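Local coordinates for ORC1-type DNA replication protein 2 (Aeropyrum pernix, PDB 1W5T), which binds DNA and takes part in regulating DNA replication, pairing an N-terminal AAA+ ATPase domain with a C-terminal winged-helix domain, at residues Y215-L220 against I245-G250; E23-R28 against I223-A228; K267-M272 against D284-A289; G7-R12 against L230-T235. All coordinates share one frame; numbering follows the deposited sequence.

All four contacts involve the helical lid region; in contacts 2 and 4 an N-terminal loop packs on it. Contacts 1, 2 and 4 share helix 217-231, met near its start, its middle and its end; contact 3 joins helices 259-275 and 283-292. Contact 1 is the most buried and consists of close backbone and apolar packing, with Tyr215 bonded to the bound nucleotide. Contact 2, partly buried, lines the same adenine with a mixture of amide, water-linked and apolar contacts. Contact 3 is apolar and lies away from the nucleotide. Contact 4, with several exposed residues, is mainly polar. Ile245 touches Val286 between contacts 1 and 3, and Phe9 touches Cys270 between contacts 4 and 3.

Contact 1: Y215-L220 against I245-G250; sequences YKSREL and ISDVYG. With ANP (phosphoaminophosphonic acid-adenylate ester), chain D.
Leu220 and Tyr249 make the apolar part of this contact: Leu220 CD1 lies 3.6 Å from Tyr249 CB, the two side chains crossing at about a right angle, and the same methyl abuts Gly250 N. A turn earlier, Ser217 CB comes within 3.1 Å of Ser246 O, a tight approach, while Ser246 CB rests 3.7 Å from Leu220 CB. Ser246 OG is spent within its own helix, on Leu242 O. Gly250 CA sits 3.6 Å from Ser217 N, an approach open to a residue without CB, since a CB there would collide with Ser217 CB.

Tyr215, which binds ATP, directs its ring away from 245-250. With CG anti to the carbonyl carbon (chi1 -69°), the ring extends to the nucleotide, where OH donates to ANP N7 over 2.6 Å. A phenylalanine in its place would probably leave N7 without this donor and the adenine less firmly located. Glu219 OE2 lies in plane at the edge of the Tyr215 ring and accepts from Lys216 N, the N-cap amide, at 2.8 Å; Glu219 OE1 pairs with Arg27.

Strand 206-212, an outer strand of the parallel AAA+ sheet, leads into Tyr215, and helix 217-231 then packs beside helix 239-249, whose Ile245 reaches on to helices 259-275 and 283-292.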
# COMPACT_ATOMS: atom_id res chain seq x y z
N TYR A 215 -5.37 -3.67 -9.50
CA TYR A 215 -6.04 -3.20 -10.71
C TYR A 215 -6.28 -4.26 -11.79
O TYR A 215 -5.40 -5.07 -12.17
CB TYR A 215 -5.22 -2.04 -11.31
CG TYR A 215 -5.23 -0.77 -10.49
CD1 TYR A 215 -4.04 -0.27 -9.92
CD2 TYR A 215 -6.44 -0.04 -10.29
CE1 TYR A 215 -4.05 0.91 -9.18
CE2 TYR A 215 -6.45 1.15 -9.53
CZ TYR A 215 -5.26 1.61 -8.98
OH TYR A 215 -5.29 2.76 -8.26
N LYS A 216 -7.50 -4.25 -12.32
CA LYS A 216 -7.83 -5.04 -13.53
C LYS A 216 -7.24 -4.38 -14.78
O LYS A 216 -6.84 -3.20 -14.75
CB LYS A 216 -9.33 -5.21 -13.67
CG LYS A 216 -9.93 -5.89 -12.41
CD LYS A 216 -11.46 -6.03 -12.51
CE LYS A 216 -12.07 -6.49 -11.13
NZ LYS A 216 -12.39 -7.97 -11.11
N SER A 217 -7.21 -5.12 -15.88
CA SER A 217 -6.55 -4.63 -17.08
C SER A 217 -7.17 -3.36 -17.65
O SER A 217 -6.44 -2.46 -18.09
CB SER A 217 -6.41 -5.74 -18.15
OG SER A 217 -7.64 -5.94 -18.81
N ARG A 218 -8.50 -3.30 -17.62
CA ARG A 218 -9.29 -2.15 -18.05
C ARG A 218 -8.88 -0.87 -17.28
O ARG A 218 -8.71 0.20 -17.86
CB ARG A 218 -10.78 -2.43 -17.79
CG ARG A 218 -11.55 -2.97 -18.97
CD ARG A 218 -13.04 -2.43 -19.06
NE ARG A 218 -13.35 -1.41 -18.02
CZ ARG A 218 -14.18 -0.38 -18.16
NH1 ARG A 218 -14.83 -0.16 -19.30
NH2 ARG A 218 -14.36 0.46 -17.14
N GLU A 219 -8.71 -1.01 -15.96
CA GLU A 219 -8.24 0.10 -15.11
C GLU A 219 -6.84 0.51 -15.41
O GLU A 219 -6.58 1.70 -15.51
CB GLU A 219 -8.44 -0.21 -13.64
CG GLU A 219 -9.89 -0.49 -13.33
CD GLU A 219 -10.05 -1.30 -12.09
OE1 GLU A 219 -11.03 -1.09 -11.38
OE2 GLU A 219 -9.17 -2.10 -11.79
N LEU A 220 -5.94 -0.46 -15.58
CA LEU A 220 -4.57 -0.16 -15.96
C LEU A 220 -4.54 0.54 -17.30
O LEU A 220 -3.73 1.41 -17.51
CB LEU A 220 -3.67 -1.42 -16.00
CG LEU A 220 -3.31 -2.06 -14.64
CD1 LEU A 220 -2.58 -3.37 -14.86
CD2 LEU A 220 -2.51 -1.06 -13.72
N ILE A 245 0.47 -3.73 -22.24
CA ILE A 245 0.99 -3.67 -20.90
C ILE A 245 -0.11 -4.14 -19.98
O ILE A 245 0.06 -5.12 -19.23
CB ILE A 245 1.47 -2.26 -20.55
CG1 ILE A 245 2.64 -1.85 -21.46
CG2 ILE A 245 1.97 -2.24 -19.09
CD1 ILE A 245 3.02 -0.32 -21.50
N SER A 246 -1.26 -3.47 -20.11
CA SER A 246 -2.43 -3.76 -19.27
C SER A 246 -2.95 -5.20 -19.39
O SER A 246 -3.34 -5.77 -18.39
CB SER A 246 -3.55 -2.71 -19.46
OG SER A 246 -3.89 -2.51 -20.81
N ASP A 247 -2.88 -5.79 -20.59
CA ASP A 247 -3.28 -7.19 -20.79
C ASP A 247 -2.43 -8.17 -20.01
O ASP A 247 -2.91 -9.21 -19.61
CB ASP A 247 -3.25 -7.60 -22.27
CG ASP A 247 -4.57 -7.38 -22.96
OD1 ASP A 247 -5.36 -6.52 -22.51
OD2 ASP A 247 -4.90 -8.03 -23.96
N VAL A 248 -1.16 -7.85 -19.83
CA VAL A 248 -0.27 -8.70 -19.05
C VAL A 248 -0.37 -8.40 -17.56
O VAL A 248 -0.42 -9.35 -16.78
CB VAL A 248 1.21 -8.59 -19.52
CG1 VAL A 248 2.12 -9.54 -18.74
CG2 VAL A 248 1.34 -8.86 -20.99
N TYR A 249 -0.39 -7.12 -17.16
CA TYR A 249 -0.34 -6.78 -15.71
C TYR A 249 -1.67 -6.88 -14.95
O TYR A 249 -1.68 -7.06 -13.71
CB TYR A 249 0.33 -5.44 -15.46
CG TYR A 249 1.80 -5.40 -15.83
CD1 TYR A 249 2.42 -4.21 -16.10
CD2 TYR A 249 2.56 -6.57 -15.92
CE1 TYR A 249 3.74 -4.16 -16.45
CE2 TYR A 249 3.89 -6.55 -16.30
CZ TYR A 249 4.49 -5.33 -16.55
OH TYR A 249 5.84 -5.28 -16.89
N GLY A 250 -2.78 -6.79 -15.69
CA GLY A 250 -4.11 -6.87 -15.10
C GLY A 250 -4.24 -8.08 -14.17
O GLY A 250 -3.82 -9.19 -14.52
PG ANP D . 3.26 0.37 -2.40
O1G ANP D . 4.76 0.16 -2.86
O2G ANP D . 3.27 1.40 -1.18
O3G ANP D . 2.54 -0.98 -1.99
PB ANP D . 1.02 2.03 -3.46
O1B ANP D . 1.09 3.14 -2.33
O2B ANP D . -0.15 1.06 -3.13
N3B ANP D . 2.49 1.19 -3.69
PA ANP D . 1.06 4.17 -5.39
O1A ANP D . -0.05 5.22 -4.92
O2A ANP D . 2.48 4.66 -4.90
O3A ANP D . 0.70 2.66 -4.92
O5' ANP D . 0.96 3.98 -6.99
C5' ANP D . 1.85 3.30 -7.90
C4' ANP D . 1.90 4.16 -9.16
O4' ANP D . 0.66 4.11 -9.86
C3' ANP D . 2.09 5.65 -8.86
O3' ANP D . 2.83 6.21 -9.90
C2' ANP D . 0.69 6.24 -8.89
O2' ANP D . 0.59 7.64 -9.17
C1' ANP D . 0.05 5.39 -9.99
N9 ANP D . -1.37 5.18 -9.70
C8 ANP D . -1.88 4.27 -8.80
N7 ANP D . -3.24 4.31 -8.76
C5 ANP D . -3.64 5.22 -9.66
C6 ANP D . -4.90 5.83 -10.20
N6 ANP D . -6.14 5.46 -9.78
N1 ANP D . -4.81 6.82 -11.13
C2 ANP D . -3.65 7.26 -11.61
N3 ANP D . -2.45 6.80 -11.19
C4 ANP D . -2.41 5.77 -10.22

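Contact 2: E23-R28 against I223-A228; sequences ELRVRR and ILEQRA. With ANP (phosphoaminophosphonic acid-adenylate ester), chain D.
The adenine pocket of this AAA+ ATPase is bordered here by the loop before helix 28-43 and by helix 217-231, joined through Gln226 and Glu23. Gln226 is extended, CG anti to its backbone N (chi1 179°), and NE2 donates to Glu23 O over 2.8 Å from above the carbonyl plane, 45° out of it. Its other amide atom, OE1, accepts from a water 2.8 Å away. An alanine at Gln226 would probably leave Glu23 O without this donor and that water without its acceptor. Gln226 CB lies 3.8 Å above the Arg25 guanidinium plane, toward its rim; Arg25 NH1 is linked to Glu225 OE2 through a second water, and NH2 forms a salt bridge with Glu229.

Val26 CG2 meets Ile223 CG1 at 3.8 Å. Leu24 CD2, 3.6 Å from ANP N1, and Ile223 CD1, 3.8 Å from ANP C6, lie over opposite faces of the base. Val26 O accepts from ANP N6 at 2.8 Å, and Arg227 NH2 donates to ANP N3 and to the ribose O2' of ANP. The base is thus held by apolar groups over its faces and by directional bonds at N6 and N3 on its rim, which fits recognition of the adenine amino group by the loop.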
# COMPACT_ATOMS: atom_id res chain seq x y z
N GLU A 23 -6.24 14.83 -12.11
CA GLU A 23 -7.55 14.21 -11.88
C GLU A 23 -7.37 12.72 -11.72
O GLU A 23 -6.41 12.19 -12.25
CB GLU A 23 -8.49 14.47 -13.07
CG GLU A 23 -9.35 15.72 -12.87
CD GLU A 23 -10.64 15.72 -13.69
OE1 GLU A 23 -10.68 14.94 -14.68
OE2 GLU A 23 -11.60 16.48 -13.35
N LEU A 24 -8.27 12.04 -11.03
CA LEU A 24 -8.25 10.57 -11.05
C LEU A 24 -9.31 10.01 -11.99
O LEU A 24 -10.44 10.47 -12.00
CB LEU A 24 -8.46 9.96 -9.67
CG LEU A 24 -7.34 10.03 -8.62
CD1 LEU A 24 -7.74 9.23 -7.37
CD2 LEU A 24 -6.01 9.59 -9.12
N ARG A 25 -8.96 8.98 -12.75
CA ARG A 25 -9.94 8.36 -13.66
C ARG A 25 -10.34 6.94 -13.26
O ARG A 25 -11.23 6.32 -13.85
CB ARG A 25 -9.39 8.37 -15.10
CG ARG A 25 -9.19 9.76 -15.68
CD ARG A 25 -9.23 9.77 -17.17
NE ARG A 25 -8.70 11.04 -17.70
CZ ARG A 25 -7.99 11.14 -18.83
NH1 ARG A 25 -7.71 10.06 -19.54
NH2 ARG A 25 -7.58 12.34 -19.23
N VAL A 26 -9.62 6.43 -12.28
CA VAL A 26 -9.89 5.19 -11.64
C VAL A 26 -9.73 5.56 -10.17
O VAL A 26 -8.85 6.34 -9.84
CB VAL A 26 -8.85 4.10 -12.02
CG1 VAL A 26 -9.21 2.76 -11.34
CG2 VAL A 26 -8.74 3.94 -13.56
N ARG A 27 -10.59 5.02 -9.31
CA ARG A 27 -10.66 5.36 -7.87
C ARG A 27 -11.22 6.80 -7.60
O ARG A 27 -11.09 7.36 -6.48
CB ARG A 27 -9.33 5.05 -7.16
CG ARG A 27 -8.76 3.62 -7.41
CD ARG A 27 -9.72 2.43 -7.03
NE ARG A 27 -9.13 1.11 -7.31
CZ ARG A 27 -9.67 0.17 -8.09
NH1 ARG A 27 -10.85 0.34 -8.71
NH2 ARG A 27 -9.02 -0.97 -8.28
N ARG A 28 -11.84 7.39 -8.62
CA ARG A 28 -12.36 8.72 -8.48
C ARG A 28 -13.46 8.75 -7.42
O ARG A 28 -13.44 9.62 -6.53
CB ARG A 28 -12.85 9.26 -9.83
CG ARG A 28 -13.40 10.64 -9.76
CD ARG A 28 -14.51 10.90 -10.73
NE ARG A 28 -14.02 10.95 -12.09
CZ ARG A 28 -14.13 10.02 -13.06
NH1 ARG A 28 -13.56 10.30 -14.22
NH2 ARG A 28 -14.77 8.85 -12.92
N ILE A 223 -5.41 3.98 -16.71
CA ILE A 223 -4.29 4.67 -16.05
C ILE A 223 -3.13 5.00 -17.00
O ILE A 223 -2.56 6.10 -16.94
CB ILE A 223 -3.80 3.92 -14.77
CG1 ILE A 223 -4.94 3.90 -13.73
CG2 ILE A 223 -2.47 4.55 -14.24
CD1 ILE A 223 -4.74 2.86 -12.53
N LEU A 224 -2.81 4.09 -17.91
CA LEU A 224 -1.73 4.31 -18.86
C LEU A 224 -2.13 5.38 -19.89
O LEU A 224 -1.32 6.20 -20.34
CB LEU A 224 -1.34 2.99 -19.56
CG LEU A 224 -0.72 1.95 -18.62
CD1 LEU A 224 -0.57 0.58 -19.31
CD2 LEU A 224 0.61 2.43 -18.03
N GLU A 225 -3.41 5.39 -20.21
CA GLU A 225 -3.88 6.32 -21.22
C GLU A 225 -3.76 7.79 -20.77
O GLU A 225 -3.33 8.63 -21.55
CB GLU A 225 -5.28 5.97 -21.71
CG GLU A 225 -5.88 7.02 -22.61
CD GLU A 225 -7.34 6.73 -22.93
OE1 GLU A 225 -7.66 6.41 -24.08
OE2 GLU A 225 -8.18 6.84 -22.02
N GLN A 226 -4.11 8.05 -19.51
CA GLN A 226 -3.87 9.30 -18.84
C GLN A 226 -2.37 9.65 -18.72
O GLN A 226 -1.99 10.78 -18.97
CB GLN A 226 -4.56 9.29 -17.45
CG GLN A 226 -4.36 10.54 -16.61
CD GLN A 226 -5.03 10.45 -15.26
OE1 GLN A 226 -4.81 9.48 -14.51
NE2 GLN A 226 -5.84 11.47 -14.91
N ARG A 227 -1.50 8.70 -18.36
CA ARG A 227 -0.07 9.02 -18.42
C ARG A 227 0.42 9.37 -19.86
O ARG A 227 1.15 10.35 -20.07
CB ARG A 227 0.80 7.90 -17.81
CG ARG A 227 0.82 7.77 -16.29
CD ARG A 227 0.53 9.05 -15.44
NE ARG A 227 0.02 8.62 -14.17
CZ ARG A 227 0.71 8.57 -13.05
NH1 ARG A 227 1.99 9.00 -13.01
NH2 ARG A 227 0.12 8.11 -11.93
N ALA A 228 0.02 8.60 -20.85
CA ALA A 228 0.39 8.95 -22.23
C ALA A 228 -0.04 10.40 -22.59
O ALA A 228 0.80 11.26 -22.91
CB ALA A 228 -0.16 7.97 -23.20
PG ANP D . 3.26 0.37 -2.40
O1G ANP D . 4.76 0.16 -2.86
O2G ANP D . 3.27 1.40 -1.18
O3G ANP D . 2.54 -0.98 -1.99
PB ANP D . 1.02 2.03 -3.46
O1B ANP D . 1.09 3.14 -2.33
O2B ANP D . -0.15 1.06 -3.13
N3B ANP D . 2.49 1.19 -3.69
PA ANP D . 1.06 4.17 -5.39
O1A ANP D . -0.05 5.22 -4.92
O2A ANP D . 2.48 4.66 -4.90
O3A ANP D . 0.70 2.66 -4.92
O5' ANP D . 0.96 3.98 -6.99
C5' ANP D . 1.85 3.30 -7.90
C4' ANP D . 1.90 4.16 -9.16
O4' ANP D . 0.66 4.11 -9.86
C3' ANP D . 2.09 5.65 -8.86
O3' ANP D . 2.83 6.21 -9.90
C2' ANP D . 0.69 6.24 -8.89
O2' ANP D . 0.59 7.64 -9.17
C1' ANP D . 0.05 5.39 -9.99
N9 ANP D . -1.37 5.18 -9.70
C8 ANP D . -1.88 4.27 -8.80
N7 ANP D . -3.24 4.31 -8.76
C5 ANP D . -3.64 5.22 -9.66
C6 ANP D . -4.90 5.83 -10.20
N6 ANP D . -6.14 5.46 -9.78
N1 ANP D . -4.81 6.82 -11.13
C2 ANP D . -3.65 7.26 -11.61
N3 ANP D . -2.45 6.80 -11.19
C4 ANP D . -2.41 5.77 -10.22
O HOH W 1 -6.63 8.03 -12.97
O HOH W 2 -7.87 7.39 -19.44

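Contact 3: K267-M272 against D284-A289; sequences KMACEM and DLVRKA
The axes of the short helical segments 267-272 and 284-289 approach to 8.2 Å, their chain directions 131° from one another, and bring Ala269 CA within 4.9 Å of Val286 CA. Small methyl groups at the crossing are consistent with this closeness. Ala269 CB touches Ala289 CB at 3.8 Å and also lies against Val286 CA and CG2, so one methyl is set between successive turns of the partner helix. In return, Ala289 CB approaches the backbone of 267-272, 3.7 Å from Ala269 N.

Longer side chains extend the interface from this alanine pair. Met272 is extended beyond CG. Its CB bears on Leu285 CD2 at 3.8 Å, and farther out SD passes Lys288 CG at 3.9 Å. Lys288 contributes only the aliphatic start of its chain here, the bend at chi2 (81°) turning CD aside. Met268 packs CB against Ala289 CB, and its own bend at chi3 (63°) puts CE 3.9 Å from Ala289 O.

Helix 259-275 belongs to the Cdc6/ORC-type ATPase lid, and helix 283-292 packs on it away from the nucleotide. Val286 points its CB away from 267-272 and packs on His241, Leu244 and Ile245, which joins the pair to helix 239-249. Cys270 faces Phe9 and Leu232 instead.

With methyl, methylene and thioether groups as the touching atoms, and with Asp284 and Arg287 in a salt bridge within their own helix, its hydrogen bond weak, the two helices are held by shape fit and apolar burial rather than by directional bonds between side chains.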
# COMPACT_ATOMS: atom_id res chain seq x y z
N LYS A 267 7.11 3.86 -19.44
CA LYS A 267 8.31 4.67 -19.38
C LYS A 267 9.46 4.06 -20.15
O LYS A 267 10.02 4.73 -21.04
CB LYS A 267 8.79 4.92 -17.96
CG LYS A 267 9.77 6.13 -17.88
CD LYS A 267 10.25 6.39 -16.45
CE LYS A 267 11.59 5.66 -16.17
NZ LYS A 267 11.72 5.04 -14.80
N MET A 268 9.80 2.82 -19.78
CA MET A 268 10.93 2.08 -20.34
C MET A 268 10.79 1.96 -21.84
O MET A 268 11.74 2.20 -22.57
CB MET A 268 11.01 0.66 -19.77
CG MET A 268 11.54 0.51 -18.36
SD MET A 268 11.43 -1.30 -17.80
CE MET A 268 12.55 -2.10 -18.98
N ALA A 269 9.60 1.58 -22.29
CA ALA A 269 9.35 1.41 -23.71
C ALA A 269 9.68 2.71 -24.42
O ALA A 269 10.32 2.71 -25.44
CB ALA A 269 7.93 0.96 -23.96
N CYS A 270 9.28 3.83 -23.84
CA CYS A 270 9.57 5.13 -24.44
C CYS A 270 11.07 5.47 -24.52
O CYS A 270 11.56 5.96 -25.56
CB CYS A 270 8.83 6.22 -23.69
SG CYS A 270 7.11 6.21 -24.10
N GLU A 271 11.79 5.22 -23.44
CA GLU A 271 13.24 5.42 -23.45
C GLU A 271 14.01 4.45 -24.35
O GLU A 271 15.05 4.82 -24.91
CB GLU A 271 13.87 5.62 -22.05
CG GLU A 271 13.49 4.64 -20.95
CD GLU A 271 13.73 5.21 -19.54
OE1 GLU A 271 13.76 6.45 -19.37
OE2 GLU A 271 13.88 4.41 -18.57
N MET A 272 13.47 3.24 -24.51
CA MET A 272 13.98 2.26 -25.47
C MET A 272 13.83 2.75 -26.91
O MET A 272 14.72 2.53 -27.73
CB MET A 272 13.28 0.91 -25.29
CG MET A 272 13.91 0.02 -24.23
SD MET A 272 12.81 -1.42 -23.87
CE MET A 272 13.68 -2.15 -22.57
N ASP A 284 7.08 -4.12 -30.51
CA ASP A 284 8.28 -4.83 -30.07
C ASP A 284 8.90 -4.19 -28.82
O ASP A 284 9.27 -4.89 -27.88
CB ASP A 284 9.32 -4.92 -31.19
CG ASP A 284 8.88 -5.85 -32.35
OD1 ASP A 284 9.54 -5.86 -33.39
OD2 ASP A 284 7.88 -6.60 -32.32
N LEU A 285 8.99 -2.86 -28.83
CA LEU A 285 9.62 -2.13 -27.74
C LEU A 285 8.78 -2.22 -26.46
O LEU A 285 9.29 -2.44 -25.40
CB LEU A 285 9.90 -0.67 -28.15
CG LEU A 285 11.02 -0.57 -29.22
CD1 LEU A 285 11.00 0.77 -29.95
CD2 LEU A 285 12.46 -0.82 -28.62
N VAL A 286 7.47 -2.10 -26.61
CA VAL A 286 6.55 -2.24 -25.49
C VAL A 286 6.65 -3.65 -24.94
O VAL A 286 6.85 -3.82 -23.74
CB VAL A 286 5.09 -1.89 -25.89
CG1 VAL A 286 4.10 -2.26 -24.79
CG2 VAL A 286 5.00 -0.41 -26.21
N ARG A 287 6.56 -4.65 -25.82
CA ARG A 287 6.67 -6.03 -25.38
C ARG A 287 8.01 -6.33 -24.74
O ARG A 287 8.08 -6.99 -23.71
CB ARG A 287 6.30 -7.03 -26.45
CG ARG A 287 4.80 -7.14 -26.66
CD ARG A 287 4.37 -8.19 -27.68
NE ARG A 287 5.14 -7.96 -28.92
CZ ARG A 287 4.63 -7.51 -30.06
NH1 ARG A 287 3.31 -7.26 -30.19
NH2 ARG A 287 5.46 -7.35 -31.09
N LYS A 288 9.07 -5.83 -25.37
CA LYS A 288 10.36 -5.83 -24.75
C LYS A 288 10.33 -5.27 -23.32
O LYS A 288 10.87 -5.88 -22.39
CB LYS A 288 11.34 -5.01 -25.58
CG LYS A 288 12.78 -5.14 -25.12
CD LYS A 288 13.43 -6.44 -25.67
CE LYS A 288 15.01 -6.42 -25.62
NZ LYS A 288 15.50 -7.86 -25.63
N ALA A 289 9.70 -4.11 -23.15
CA ALA A 289 9.71 -3.42 -21.86
C ALA A 289 9.02 -4.28 -20.81
O ALA A 289 9.47 -4.35 -19.67
CB ALA A 289 9.08 -2.06 -21.96

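Contact 4: G7-R12 against L230-T235; sequences GLFKDR and LGLRDT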
# COMPACT_ATOMS: atom_id res chain seq x y z
N GLY A 7 12.49 14.23 -27.07
CA GLY A 7 12.18 13.05 -27.96
C GLY A 7 10.71 12.66 -27.93
O GLY A 7 9.88 13.31 -28.59
N LEU A 8 10.40 11.61 -27.18
CA LEU A 8 9.04 11.07 -27.13
C LEU A 8 8.19 11.73 -26.06
O LEU A 8 6.98 11.76 -26.13
CB LEU A 8 9.10 9.56 -26.92
CG LEU A 8 9.22 8.70 -28.18
CD1 LEU A 8 10.67 8.53 -28.59
CD2 LEU A 8 8.57 7.36 -27.96
N PHE A 9 8.84 12.26 -25.05
CA PHE A 9 8.14 12.76 -23.89
C PHE A 9 7.80 14.22 -24.10
O PHE A 9 8.61 14.98 -24.64
CB PHE A 9 9.05 12.63 -22.66
CG PHE A 9 9.29 11.21 -22.22
CD1 PHE A 9 10.40 10.52 -22.65
CD2 PHE A 9 8.40 10.58 -21.34
CE1 PHE A 9 10.62 9.20 -22.23
CE2 PHE A 9 8.62 9.27 -20.92
CZ PHE A 9 9.73 8.58 -21.35
N LYS A 10 6.61 14.64 -23.68
CA LYS A 10 6.36 16.07 -23.59
C LYS A 10 6.56 16.57 -22.15
O LYS A 10 6.76 17.76 -21.95
CB LYS A 10 5.00 16.45 -24.19
CG LYS A 10 3.75 16.29 -23.32
CD LYS A 10 2.53 16.81 -24.11
CE LYS A 10 1.24 16.17 -23.68
NZ LYS A 10 0.40 15.79 -24.84
N ASP A 11 6.54 15.63 -21.18
CA ASP A 11 6.87 15.89 -19.76
C ASP A 11 7.21 14.59 -19.00
O ASP A 11 6.33 13.90 -18.45
CB ASP A 11 5.74 16.63 -19.03
CG ASP A 11 6.17 17.22 -17.69
OD1 ASP A 11 7.22 16.85 -17.13
OD2 ASP A 11 5.50 18.08 -17.10
N ARG A 12 8.49 14.27 -18.97
CA ARG A 12 9.02 13.13 -18.26
C ARG A 12 8.63 12.99 -16.76
O ARG A 12 8.71 11.90 -16.18
CB ARG A 12 10.54 13.20 -18.37
CG ARG A 12 11.24 11.94 -18.80
CD ARG A 12 12.71 12.21 -19.04
NE ARG A 12 13.25 11.28 -20.01
CZ ARG A 12 13.64 11.50 -21.26
NH1 ARG A 12 14.08 10.44 -21.89
NH2 ARG A 12 13.61 12.68 -21.87
N LEU A 230 -0.87 13.08 -20.79
CA LEU A 230 -0.16 14.13 -20.07
C LEU A 230 1.35 14.10 -20.31
O LEU A 230 2.03 15.11 -20.14
CB LEU A 230 -0.39 13.93 -18.57
CG LEU A 230 -1.85 13.85 -18.09
CD1 LEU A 230 -1.94 13.37 -16.62
CD2 LEU A 230 -2.62 15.18 -18.31
N GLY A 231 1.89 12.94 -20.65
CA GLY A 231 3.32 12.76 -20.51
C GLY A 231 4.03 12.50 -21.82
O GLY A 231 5.19 12.82 -21.97
N LEU A 232 3.31 11.90 -22.76
CA LEU A 232 3.87 11.56 -24.06
C LEU A 232 3.38 12.54 -25.13
O LEU A 232 2.29 13.10 -25.02
CB LEU A 232 3.50 10.11 -24.42
CG LEU A 232 3.95 9.00 -23.47
CD1 LEU A 232 3.83 7.62 -24.13
CD2 LEU A 232 5.39 9.23 -22.93
N ARG A 233 4.18 12.72 -26.17
CA ARG A 233 3.76 13.51 -27.32
C ARG A 233 2.70 12.73 -28.05
O ARG A 233 2.79 11.52 -28.11
CB ARG A 233 4.95 13.77 -28.21
CG ARG A 233 5.74 14.99 -27.83
CD ARG A 233 6.51 15.60 -29.02
NE ARG A 233 7.46 14.64 -29.56
CZ ARG A 233 7.49 14.10 -30.78
NH1 ARG A 233 6.64 14.41 -31.77
NH2 ARG A 233 8.45 13.20 -31.00
N ASP A 234 1.71 13.41 -28.60
CA ASP A 234 0.50 12.76 -29.12
C ASP A 234 0.71 11.78 -30.23
O ASP A 234 -0.17 10.95 -30.48
CB ASP A 234 -0.50 13.81 -29.61
CG ASP A 234 -0.86 14.81 -28.54
OD1 ASP A 234 -1.57 15.81 -28.86
OD2 ASP A 234 -0.46 14.67 -27.36
N THR A 235 1.84 11.90 -30.93
CA THR A 235 2.12 11.06 -32.12
C THR A 235 2.82 9.74 -31.75
O THR A 235 2.86 8.76 -32.53
CB THR A 235 2.95 11.86 -33.14
OG1 THR A 235 4.12 12.41 -32.52
CG2 THR A 235 2.18 13.12 -33.59
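Leu230, in the last turn of helix 217-231, meets the N-terminal segment through its carbonyl, with Lys10 CE 3.8 Å from Leu230 O. Gly231 O follows with two donors, Lys10 N at 2.9 Å and Asp11 N at 3.2 Å, which reach it from the same face of its carbonyl plane. Leu232, where the chain leaves the helix, lies side by side with Phe9, Leu232 CD2 being 3.7 Å from Phe9 CD2. Across from the Leu232 contact, Arg12 CG sits over the centre of the Phe9 ring, whose tip packs on Cys270 of helix 259-275.

Leu232 and Phe9 form a single antiparallel beta bridge, a non-hydrogen-bonded pair flanked by Lys10 N to Gly231 O and, on the other side, Arg233 N to Leu8 O (3.0 Å, nearly straight at 172°). The bridge ties the modelled N-terminus to the end of the lid helix 217-231, more than 200 residues on in the chain.

Arg233 then bends at chi3 (-61°), bringing NE to 2.9 Å from Gly7 O, while NH2 reaches the same oxygen at 2.8 Å. That oxygen lies in the guanidinium plane and takes both donors side-on. Asp234 OD2 forms a salt bridge with Lys10 NZ at 2.9 Å, and Lys10 NZ also bonds weakly to Leu232 O.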